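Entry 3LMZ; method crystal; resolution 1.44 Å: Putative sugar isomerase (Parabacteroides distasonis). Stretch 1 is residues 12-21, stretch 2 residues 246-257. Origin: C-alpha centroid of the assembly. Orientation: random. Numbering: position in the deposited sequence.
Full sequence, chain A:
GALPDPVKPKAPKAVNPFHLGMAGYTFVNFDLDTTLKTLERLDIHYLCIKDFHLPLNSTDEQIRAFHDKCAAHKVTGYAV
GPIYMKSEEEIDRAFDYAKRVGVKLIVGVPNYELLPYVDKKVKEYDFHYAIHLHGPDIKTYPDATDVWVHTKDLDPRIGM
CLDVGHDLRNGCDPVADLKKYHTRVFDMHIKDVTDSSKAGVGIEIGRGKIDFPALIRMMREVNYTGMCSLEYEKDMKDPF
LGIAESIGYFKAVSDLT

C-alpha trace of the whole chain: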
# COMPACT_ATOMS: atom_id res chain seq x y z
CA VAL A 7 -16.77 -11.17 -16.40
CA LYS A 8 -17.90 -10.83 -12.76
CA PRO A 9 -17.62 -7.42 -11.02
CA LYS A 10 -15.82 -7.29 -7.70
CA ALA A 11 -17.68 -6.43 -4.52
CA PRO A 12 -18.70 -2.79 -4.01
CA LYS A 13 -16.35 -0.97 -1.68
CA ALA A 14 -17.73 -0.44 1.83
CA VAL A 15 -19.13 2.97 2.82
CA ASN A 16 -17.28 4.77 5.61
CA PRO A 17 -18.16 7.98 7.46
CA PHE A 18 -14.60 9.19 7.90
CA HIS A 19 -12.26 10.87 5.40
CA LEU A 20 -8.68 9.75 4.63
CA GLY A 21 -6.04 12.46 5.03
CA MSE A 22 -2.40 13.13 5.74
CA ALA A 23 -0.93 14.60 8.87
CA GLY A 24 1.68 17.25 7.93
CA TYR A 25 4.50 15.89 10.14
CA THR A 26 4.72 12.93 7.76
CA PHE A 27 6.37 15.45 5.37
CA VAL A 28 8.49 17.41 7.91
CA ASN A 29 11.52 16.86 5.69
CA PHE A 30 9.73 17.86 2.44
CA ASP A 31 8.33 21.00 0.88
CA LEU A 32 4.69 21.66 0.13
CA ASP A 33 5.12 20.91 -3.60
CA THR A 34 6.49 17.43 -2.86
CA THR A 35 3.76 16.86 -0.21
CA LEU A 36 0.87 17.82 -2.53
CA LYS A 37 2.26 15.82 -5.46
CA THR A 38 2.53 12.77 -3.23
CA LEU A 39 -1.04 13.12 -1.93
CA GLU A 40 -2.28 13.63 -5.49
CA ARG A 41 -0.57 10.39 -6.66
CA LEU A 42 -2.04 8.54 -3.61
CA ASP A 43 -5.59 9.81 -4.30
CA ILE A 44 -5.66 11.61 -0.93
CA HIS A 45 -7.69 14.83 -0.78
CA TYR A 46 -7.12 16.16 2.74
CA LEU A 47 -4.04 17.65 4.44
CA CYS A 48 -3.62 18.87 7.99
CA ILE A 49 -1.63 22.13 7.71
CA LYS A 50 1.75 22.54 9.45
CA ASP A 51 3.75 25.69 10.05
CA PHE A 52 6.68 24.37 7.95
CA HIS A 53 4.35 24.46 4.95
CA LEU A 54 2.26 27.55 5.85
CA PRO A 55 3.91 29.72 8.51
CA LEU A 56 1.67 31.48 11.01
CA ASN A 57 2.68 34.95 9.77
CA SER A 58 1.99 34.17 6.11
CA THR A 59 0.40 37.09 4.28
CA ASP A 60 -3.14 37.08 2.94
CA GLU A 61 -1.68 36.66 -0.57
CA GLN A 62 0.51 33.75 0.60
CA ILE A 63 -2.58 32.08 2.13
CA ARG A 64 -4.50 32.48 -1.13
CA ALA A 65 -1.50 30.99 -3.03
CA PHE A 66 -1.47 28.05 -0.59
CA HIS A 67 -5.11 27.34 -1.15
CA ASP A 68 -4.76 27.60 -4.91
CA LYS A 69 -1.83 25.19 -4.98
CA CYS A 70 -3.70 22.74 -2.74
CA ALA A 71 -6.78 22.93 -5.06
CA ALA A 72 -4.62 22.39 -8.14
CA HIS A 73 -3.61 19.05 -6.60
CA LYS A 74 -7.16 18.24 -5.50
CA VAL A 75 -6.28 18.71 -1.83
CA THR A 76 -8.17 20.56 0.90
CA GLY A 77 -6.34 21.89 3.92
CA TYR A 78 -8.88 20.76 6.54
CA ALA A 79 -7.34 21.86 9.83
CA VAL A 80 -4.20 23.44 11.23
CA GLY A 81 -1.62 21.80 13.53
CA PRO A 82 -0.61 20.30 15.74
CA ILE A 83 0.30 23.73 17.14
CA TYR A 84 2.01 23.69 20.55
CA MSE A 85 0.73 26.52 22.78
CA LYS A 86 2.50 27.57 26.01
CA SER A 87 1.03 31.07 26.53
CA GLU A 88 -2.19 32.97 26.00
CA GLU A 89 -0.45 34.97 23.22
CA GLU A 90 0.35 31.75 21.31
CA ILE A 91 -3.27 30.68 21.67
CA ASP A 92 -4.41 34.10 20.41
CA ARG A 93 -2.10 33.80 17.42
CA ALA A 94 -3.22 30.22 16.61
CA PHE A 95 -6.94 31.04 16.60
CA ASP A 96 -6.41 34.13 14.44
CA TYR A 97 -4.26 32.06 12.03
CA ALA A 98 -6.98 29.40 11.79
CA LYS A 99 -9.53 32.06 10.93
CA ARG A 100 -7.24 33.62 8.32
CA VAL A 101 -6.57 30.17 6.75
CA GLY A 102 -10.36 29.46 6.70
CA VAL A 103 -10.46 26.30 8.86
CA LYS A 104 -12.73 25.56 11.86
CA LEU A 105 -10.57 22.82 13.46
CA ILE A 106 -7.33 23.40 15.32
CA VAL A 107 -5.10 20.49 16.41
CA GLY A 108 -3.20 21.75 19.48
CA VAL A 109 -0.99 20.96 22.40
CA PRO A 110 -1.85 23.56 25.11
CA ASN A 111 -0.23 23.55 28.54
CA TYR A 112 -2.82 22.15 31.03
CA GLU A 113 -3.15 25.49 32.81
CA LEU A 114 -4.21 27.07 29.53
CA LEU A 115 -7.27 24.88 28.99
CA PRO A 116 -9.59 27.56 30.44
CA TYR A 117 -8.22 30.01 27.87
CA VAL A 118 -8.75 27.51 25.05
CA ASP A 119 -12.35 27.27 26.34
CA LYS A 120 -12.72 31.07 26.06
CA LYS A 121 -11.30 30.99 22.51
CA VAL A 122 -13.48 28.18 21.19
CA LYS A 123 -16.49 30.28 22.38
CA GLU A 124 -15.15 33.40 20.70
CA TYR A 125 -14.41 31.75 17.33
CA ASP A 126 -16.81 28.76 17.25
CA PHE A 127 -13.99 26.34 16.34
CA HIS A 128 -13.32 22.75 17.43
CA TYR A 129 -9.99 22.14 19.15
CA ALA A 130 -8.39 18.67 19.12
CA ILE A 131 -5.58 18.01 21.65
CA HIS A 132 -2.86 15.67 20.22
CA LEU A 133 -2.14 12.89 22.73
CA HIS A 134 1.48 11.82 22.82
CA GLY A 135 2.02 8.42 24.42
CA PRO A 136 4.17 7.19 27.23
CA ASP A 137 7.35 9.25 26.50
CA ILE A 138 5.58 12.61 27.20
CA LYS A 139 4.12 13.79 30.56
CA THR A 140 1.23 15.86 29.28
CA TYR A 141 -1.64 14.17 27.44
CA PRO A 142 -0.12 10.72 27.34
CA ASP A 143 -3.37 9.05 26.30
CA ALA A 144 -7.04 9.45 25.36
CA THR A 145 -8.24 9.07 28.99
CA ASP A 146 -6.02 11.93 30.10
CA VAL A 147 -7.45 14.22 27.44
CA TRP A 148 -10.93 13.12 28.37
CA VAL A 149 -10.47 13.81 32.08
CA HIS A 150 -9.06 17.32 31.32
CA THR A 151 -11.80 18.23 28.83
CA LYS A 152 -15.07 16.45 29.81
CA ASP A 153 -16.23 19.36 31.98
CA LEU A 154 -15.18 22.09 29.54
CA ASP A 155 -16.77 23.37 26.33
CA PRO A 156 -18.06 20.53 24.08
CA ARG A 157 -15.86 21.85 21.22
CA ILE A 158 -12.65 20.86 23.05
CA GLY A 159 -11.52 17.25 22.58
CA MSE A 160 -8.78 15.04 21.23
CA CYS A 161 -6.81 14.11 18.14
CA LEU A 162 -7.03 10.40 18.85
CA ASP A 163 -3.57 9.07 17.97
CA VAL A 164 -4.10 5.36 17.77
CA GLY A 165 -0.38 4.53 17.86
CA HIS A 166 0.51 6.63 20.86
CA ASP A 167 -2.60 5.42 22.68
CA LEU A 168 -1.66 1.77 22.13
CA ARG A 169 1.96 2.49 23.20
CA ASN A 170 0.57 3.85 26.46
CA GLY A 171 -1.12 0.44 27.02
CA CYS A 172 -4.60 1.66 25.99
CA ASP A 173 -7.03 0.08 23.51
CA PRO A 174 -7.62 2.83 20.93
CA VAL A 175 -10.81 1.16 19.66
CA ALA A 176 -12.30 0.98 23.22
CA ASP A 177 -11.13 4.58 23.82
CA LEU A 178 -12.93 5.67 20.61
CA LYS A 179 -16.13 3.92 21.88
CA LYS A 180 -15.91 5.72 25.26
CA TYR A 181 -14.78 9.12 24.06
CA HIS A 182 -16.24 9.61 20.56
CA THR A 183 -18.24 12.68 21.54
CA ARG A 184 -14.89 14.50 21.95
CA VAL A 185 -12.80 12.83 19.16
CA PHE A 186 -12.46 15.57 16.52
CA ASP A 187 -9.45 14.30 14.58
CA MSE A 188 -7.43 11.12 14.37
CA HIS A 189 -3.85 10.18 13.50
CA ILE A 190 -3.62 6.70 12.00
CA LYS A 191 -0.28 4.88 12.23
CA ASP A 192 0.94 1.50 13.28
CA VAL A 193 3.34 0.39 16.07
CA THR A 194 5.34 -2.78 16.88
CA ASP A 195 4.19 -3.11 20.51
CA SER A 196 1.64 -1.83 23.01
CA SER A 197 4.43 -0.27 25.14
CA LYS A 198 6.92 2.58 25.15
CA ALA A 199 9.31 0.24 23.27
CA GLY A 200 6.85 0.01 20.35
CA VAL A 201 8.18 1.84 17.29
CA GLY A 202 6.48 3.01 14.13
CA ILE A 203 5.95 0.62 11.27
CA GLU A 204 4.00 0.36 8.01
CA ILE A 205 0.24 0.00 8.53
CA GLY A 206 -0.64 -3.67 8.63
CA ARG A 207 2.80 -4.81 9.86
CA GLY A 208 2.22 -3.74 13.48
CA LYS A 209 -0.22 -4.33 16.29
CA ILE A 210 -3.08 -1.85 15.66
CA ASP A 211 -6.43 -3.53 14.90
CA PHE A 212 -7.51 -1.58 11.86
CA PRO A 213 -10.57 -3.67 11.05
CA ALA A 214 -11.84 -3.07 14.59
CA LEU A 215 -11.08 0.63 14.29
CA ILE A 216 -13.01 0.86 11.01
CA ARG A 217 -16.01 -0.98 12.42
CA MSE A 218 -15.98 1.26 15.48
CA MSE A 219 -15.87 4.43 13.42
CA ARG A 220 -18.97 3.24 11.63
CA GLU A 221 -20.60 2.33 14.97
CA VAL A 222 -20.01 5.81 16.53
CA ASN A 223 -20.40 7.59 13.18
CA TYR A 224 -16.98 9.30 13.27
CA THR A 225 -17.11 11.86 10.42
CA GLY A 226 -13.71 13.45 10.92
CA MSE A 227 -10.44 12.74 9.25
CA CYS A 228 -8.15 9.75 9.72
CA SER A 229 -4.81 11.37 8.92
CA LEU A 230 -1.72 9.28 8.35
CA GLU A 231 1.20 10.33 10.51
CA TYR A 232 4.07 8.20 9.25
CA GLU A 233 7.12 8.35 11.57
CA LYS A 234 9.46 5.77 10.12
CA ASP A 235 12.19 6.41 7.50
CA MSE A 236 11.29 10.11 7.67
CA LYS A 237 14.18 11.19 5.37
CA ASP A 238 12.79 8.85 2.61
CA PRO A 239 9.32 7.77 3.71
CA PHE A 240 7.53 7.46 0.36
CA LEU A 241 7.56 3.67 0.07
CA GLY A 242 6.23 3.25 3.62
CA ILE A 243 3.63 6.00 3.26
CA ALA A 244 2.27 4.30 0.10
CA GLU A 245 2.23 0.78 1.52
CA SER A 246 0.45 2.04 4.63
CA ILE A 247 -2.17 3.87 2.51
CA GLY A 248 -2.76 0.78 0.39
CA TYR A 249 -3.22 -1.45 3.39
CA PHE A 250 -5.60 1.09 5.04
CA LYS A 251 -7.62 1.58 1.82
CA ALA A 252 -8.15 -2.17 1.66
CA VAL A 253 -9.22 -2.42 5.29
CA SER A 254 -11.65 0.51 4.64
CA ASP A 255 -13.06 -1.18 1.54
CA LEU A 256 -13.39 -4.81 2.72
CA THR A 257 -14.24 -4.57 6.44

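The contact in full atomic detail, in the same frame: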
# COMPACT_ATOMS: atom_id res chain seq x y z
N PRO A 12 -18.74 -4.23 -4.29
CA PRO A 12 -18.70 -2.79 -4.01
C PRO A 12 -17.86 -2.49 -2.80
O PRO A 12 -17.95 -3.23 -1.85
CB PRO A 12 -20.18 -2.45 -3.72
CG PRO A 12 -20.93 -3.44 -4.40
CD PRO A 12 -20.13 -4.72 -4.35
N LYS A 13 -17.10 -1.41 -2.86
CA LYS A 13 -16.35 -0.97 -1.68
C LYS A 13 -17.28 -0.48 -0.58
O LYS A 13 -18.29 0.17 -0.86
CB LYS A 13 -15.37 0.12 -2.01
CG LYS A 13 -14.32 -0.37 -2.98
CD LYS A 13 -13.34 0.69 -3.42
CE LYS A 13 -12.28 0.09 -4.30
NZ LYS A 13 -11.33 1.13 -4.72
N ALA A 14 -16.94 -0.84 0.66
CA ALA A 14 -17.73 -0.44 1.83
C ALA A 14 -17.79 1.08 1.98
O ALA A 14 -16.89 1.81 1.54
CB ALA A 14 -17.17 -1.10 3.11
N VAL A 15 -18.91 1.54 2.52
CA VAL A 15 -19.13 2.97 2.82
C VAL A 15 -18.60 3.27 4.19
O VAL A 15 -18.80 2.48 5.11
CB VAL A 15 -20.65 3.32 2.75
CG1 VAL A 15 -20.92 4.75 3.17
CG2 VAL A 15 -21.18 3.04 1.33
N ASN A 16 -17.85 4.37 4.32
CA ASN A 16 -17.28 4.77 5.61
C ASN A 16 -17.58 6.22 5.87
O ASN A 16 -17.64 7.02 4.95
CB ASN A 16 -15.76 4.58 5.60
CG ASN A 16 -15.36 3.11 5.47
OD1 ASN A 16 -15.62 2.33 6.38
ND2 ASN A 16 -14.71 2.73 4.35
N PRO A 17 -17.80 6.59 7.13
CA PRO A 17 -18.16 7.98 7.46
C PRO A 17 -17.00 8.98 7.54
O PRO A 17 -17.21 10.20 7.57
CB PRO A 17 -18.78 7.85 8.84
CG PRO A 17 -18.07 6.68 9.47
CD PRO A 17 -17.81 5.70 8.31
N PHE A 18 -15.81 8.43 7.75
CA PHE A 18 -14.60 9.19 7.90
C PHE A 18 -13.96 9.53 6.55
O PHE A 18 -14.29 8.95 5.53
CB PHE A 18 -13.60 8.42 8.81
CG PHE A 18 -12.98 7.24 8.12
CD1 PHE A 18 -11.96 7.40 7.20
CD2 PHE A 18 -13.45 5.99 8.34
CE1 PHE A 18 -11.42 6.33 6.52
CE2 PHE A 18 -12.83 4.86 7.61
CZ PHE A 18 -11.86 5.08 6.76
N HIS A 19 -13.00 10.45 6.58
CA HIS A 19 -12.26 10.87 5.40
C HIS A 19 -10.76 10.59 5.61
O HIS A 19 -10.19 10.90 6.65
CB HIS A 19 -12.45 12.34 5.19
CG HIS A 19 -13.89 12.75 5.18
ND1 HIS A 19 -14.66 12.61 4.06
CD2 HIS A 19 -14.69 13.26 6.15
CE1 HIS A 19 -15.88 13.04 4.33
NE2 HIS A 19 -15.93 13.44 5.59
N LEU A 20 -10.10 10.02 4.62
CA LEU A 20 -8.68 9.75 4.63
C LEU A 20 -7.89 11.04 4.35
O LEU A 20 -8.12 11.75 3.35
CB LEU A 20 -8.34 8.70 3.56
CG LEU A 20 -6.88 8.27 3.46
CD1 LEU A 20 -6.32 7.73 4.79
CD2 LEU A 20 -6.68 7.16 2.41
N GLY A 21 -6.92 11.31 5.22
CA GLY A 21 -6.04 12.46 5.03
C GLY A 21 -4.60 12.15 5.37
O GLY A 21 -4.23 11.00 5.65
N SER A 246 1.39 1.87 3.54
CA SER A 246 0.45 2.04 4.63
C SER A 246 -0.92 2.49 4.10
O SER A 246 -1.98 2.02 4.60
CB SER A 246 0.96 3.11 5.58
OG SER A 246 2.14 2.77 6.28
N ILE A 247 -0.95 3.39 3.12
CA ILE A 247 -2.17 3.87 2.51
C ILE A 247 -2.88 2.72 1.78
O ILE A 247 -4.12 2.57 1.87
CB ILE A 247 -1.88 5.11 1.60
CG1 ILE A 247 -1.51 6.33 2.46
CG2 ILE A 247 -3.06 5.34 0.66
CD1 ILE A 247 -2.55 6.82 3.46
N GLY A 248 -2.14 1.93 1.03
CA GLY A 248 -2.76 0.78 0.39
C GLY A 248 -3.41 -0.19 1.33
O GLY A 248 -4.50 -0.63 1.11
N TYR A 249 -2.70 -0.53 2.41
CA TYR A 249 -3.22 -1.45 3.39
C TYR A 249 -4.51 -0.83 3.99
O TYR A 249 -5.56 -1.45 4.13
CB TYR A 249 -2.21 -1.78 4.45
CG TYR A 249 -2.51 -3.05 5.24
CD1 TYR A 249 -3.45 -3.06 6.23
CD2 TYR A 249 -1.84 -4.25 4.95
CE1 TYR A 249 -3.77 -4.26 6.92
CE2 TYR A 249 -2.14 -5.41 5.61
CZ TYR A 249 -3.10 -5.42 6.59
OH TYR A 249 -3.39 -6.59 7.23
N PHE A 250 -4.47 0.44 4.39
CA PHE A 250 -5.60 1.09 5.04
C PHE A 250 -6.77 1.22 4.07
O PHE A 250 -7.96 1.09 4.47
CB PHE A 250 -5.19 2.48 5.55
CG PHE A 250 -6.25 3.15 6.39
CD1 PHE A 250 -6.39 2.84 7.71
CD2 PHE A 250 -7.12 4.04 5.81
CE1 PHE A 250 -7.38 3.45 8.49
CE2 PHE A 250 -8.13 4.63 6.58
CZ PHE A 250 -8.26 4.32 7.90
N LYS A 251 -6.52 1.51 2.79
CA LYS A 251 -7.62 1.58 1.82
C LYS A 251 -8.35 0.22 1.75
O LYS A 251 -9.57 0.13 1.74
CB LYS A 251 -7.13 1.96 0.43
CG LYS A 251 -6.79 3.44 0.24
CD LYS A 251 -6.23 3.67 -1.18
CE LYS A 251 -5.94 5.12 -1.48
NZ LYS A 251 -5.47 5.32 -2.91
N ALA A 252 -7.56 -0.85 1.70
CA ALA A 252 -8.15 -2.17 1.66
C ALA A 252 -8.96 -2.48 2.88
O ALA A 252 -10.07 -2.99 2.75
CB ALA A 252 -7.09 -3.27 1.43
N VAL A 253 -8.43 -2.21 4.07
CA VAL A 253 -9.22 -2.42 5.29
C VAL A 253 -10.54 -1.62 5.23
O VAL A 253 -11.60 -2.14 5.56
CB VAL A 253 -8.45 -2.12 6.58
CG1 VAL A 253 -9.36 -2.34 7.82
CG2 VAL A 253 -7.24 -2.97 6.67
N SER A 254 -10.46 -0.40 4.72
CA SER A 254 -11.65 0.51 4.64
C SER A 254 -12.71 -0.09 3.69
O SER A 254 -13.92 -0.00 3.93
CB SER A 254 -11.24 1.87 4.12
OG SER A 254 -10.35 2.48 5.04
N ASP A 255 -12.21 -0.69 2.60
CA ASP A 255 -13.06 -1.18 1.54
C ASP A 255 -13.75 -2.52 1.87
O ASP A 255 -14.90 -2.79 1.43
CB ASP A 255 -12.25 -1.45 0.26
CG ASP A 255 -11.77 -0.20 -0.42
OD1 ASP A 255 -12.20 0.93 -0.06
OD2 ASP A 255 -10.90 -0.38 -1.31
N LEU A 256 -13.04 -3.38 2.60
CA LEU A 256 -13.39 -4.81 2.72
C LEU A 256 -13.94 -5.18 4.09
O LEU A 256 -14.49 -6.29 4.27
CB LEU A 256 -12.14 -5.66 2.41
CG LEU A 256 -11.57 -5.56 0.97
CD1 LEU A 256 -10.30 -6.35 0.91
CD2 LEU A 256 -12.57 -6.03 -0.11
N THR A 257 -13.78 -4.28 5.07
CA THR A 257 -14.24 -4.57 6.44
C THR A 257 -15.75 -4.35 6.45
O THR A 257 -16.31 -3.48 5.77
CB THR A 257 -13.55 -3.67 7.47
OG1 THR A 257 -12.17 -3.99 7.47
CG2 THR A 257 -14.12 -3.89 8.87
OXT THR A 257 -16.47 -5.08 7.15
O HOH W 1 -15.86 -4.45 -0.62
O HOH W 2 -9.94 1.94 -2.20
O HOH W 3 -14.18 2.28 1.14

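Strand 19-21 runs antiparallel to helix 246-256, at 176°; the loop before it continues along the end of the helix. Every second residue turns its side chain to the helix: Ala14, Asn16, Phe18 and Leu20. Pro12 and Val15 point away.

Leu20, in the strand, is the bump here. Its branched tip lies against three helix side chains. Leu20 CD1 is 4.1 Å from Ile247 CD1 and 3.9 Å from Phe250 CD2. Leu20 CD2 reaches the aliphatic part of Lys251, 4.3 Å from Lys251 CG. Ile247 leaves the helix sideways, but its end comes nearer and so helps to form this pocket.

Phe18 packs next. Phe18 CE1 is 3.7 Å from Phe250 CE2, with the ring planes at 60° and the centroids 5.7 Å apart. The edge of the Phe18 ring also meets Ser254, with Phe18 CZ 3.5 Å from Ser254 OG. Ser254 OG donates to Phe250 O at 2.8 Å, and the ring edge rests against that same hydroxyl.

Toward the chain terminus the fit becomes polar. The carbonyls of Ser254 and Asp255 lie in the last turn of the helix, and the loop supplies donors to them. Asn16 ND2 donates to Ser254 O at 2.9 Å, nearly straight at 176°. Ala14 N donates to Asp255 O, also at 2.9 Å. The small Ala14 side chain fits closely here: Ala14 CB is 3.5 Å from Ser254 O and 3.7 Å from Thr257 O.

Lys13 extends along the outside with chi2 to chi4 all t. Lys13 NZ forms a long salt bridge to Asp255 OD2, 3.8 Å. Water 2 bridges the pair from the side, its O accepting from Lys13 NZ at 3.0 Å and donating to Asp255 OD2 at 2.7 Å. Water 1 O donates to both Pro12 O (2.7 Å) and Asp255 O (2.8 Å). The contact buries 480 Å² in total.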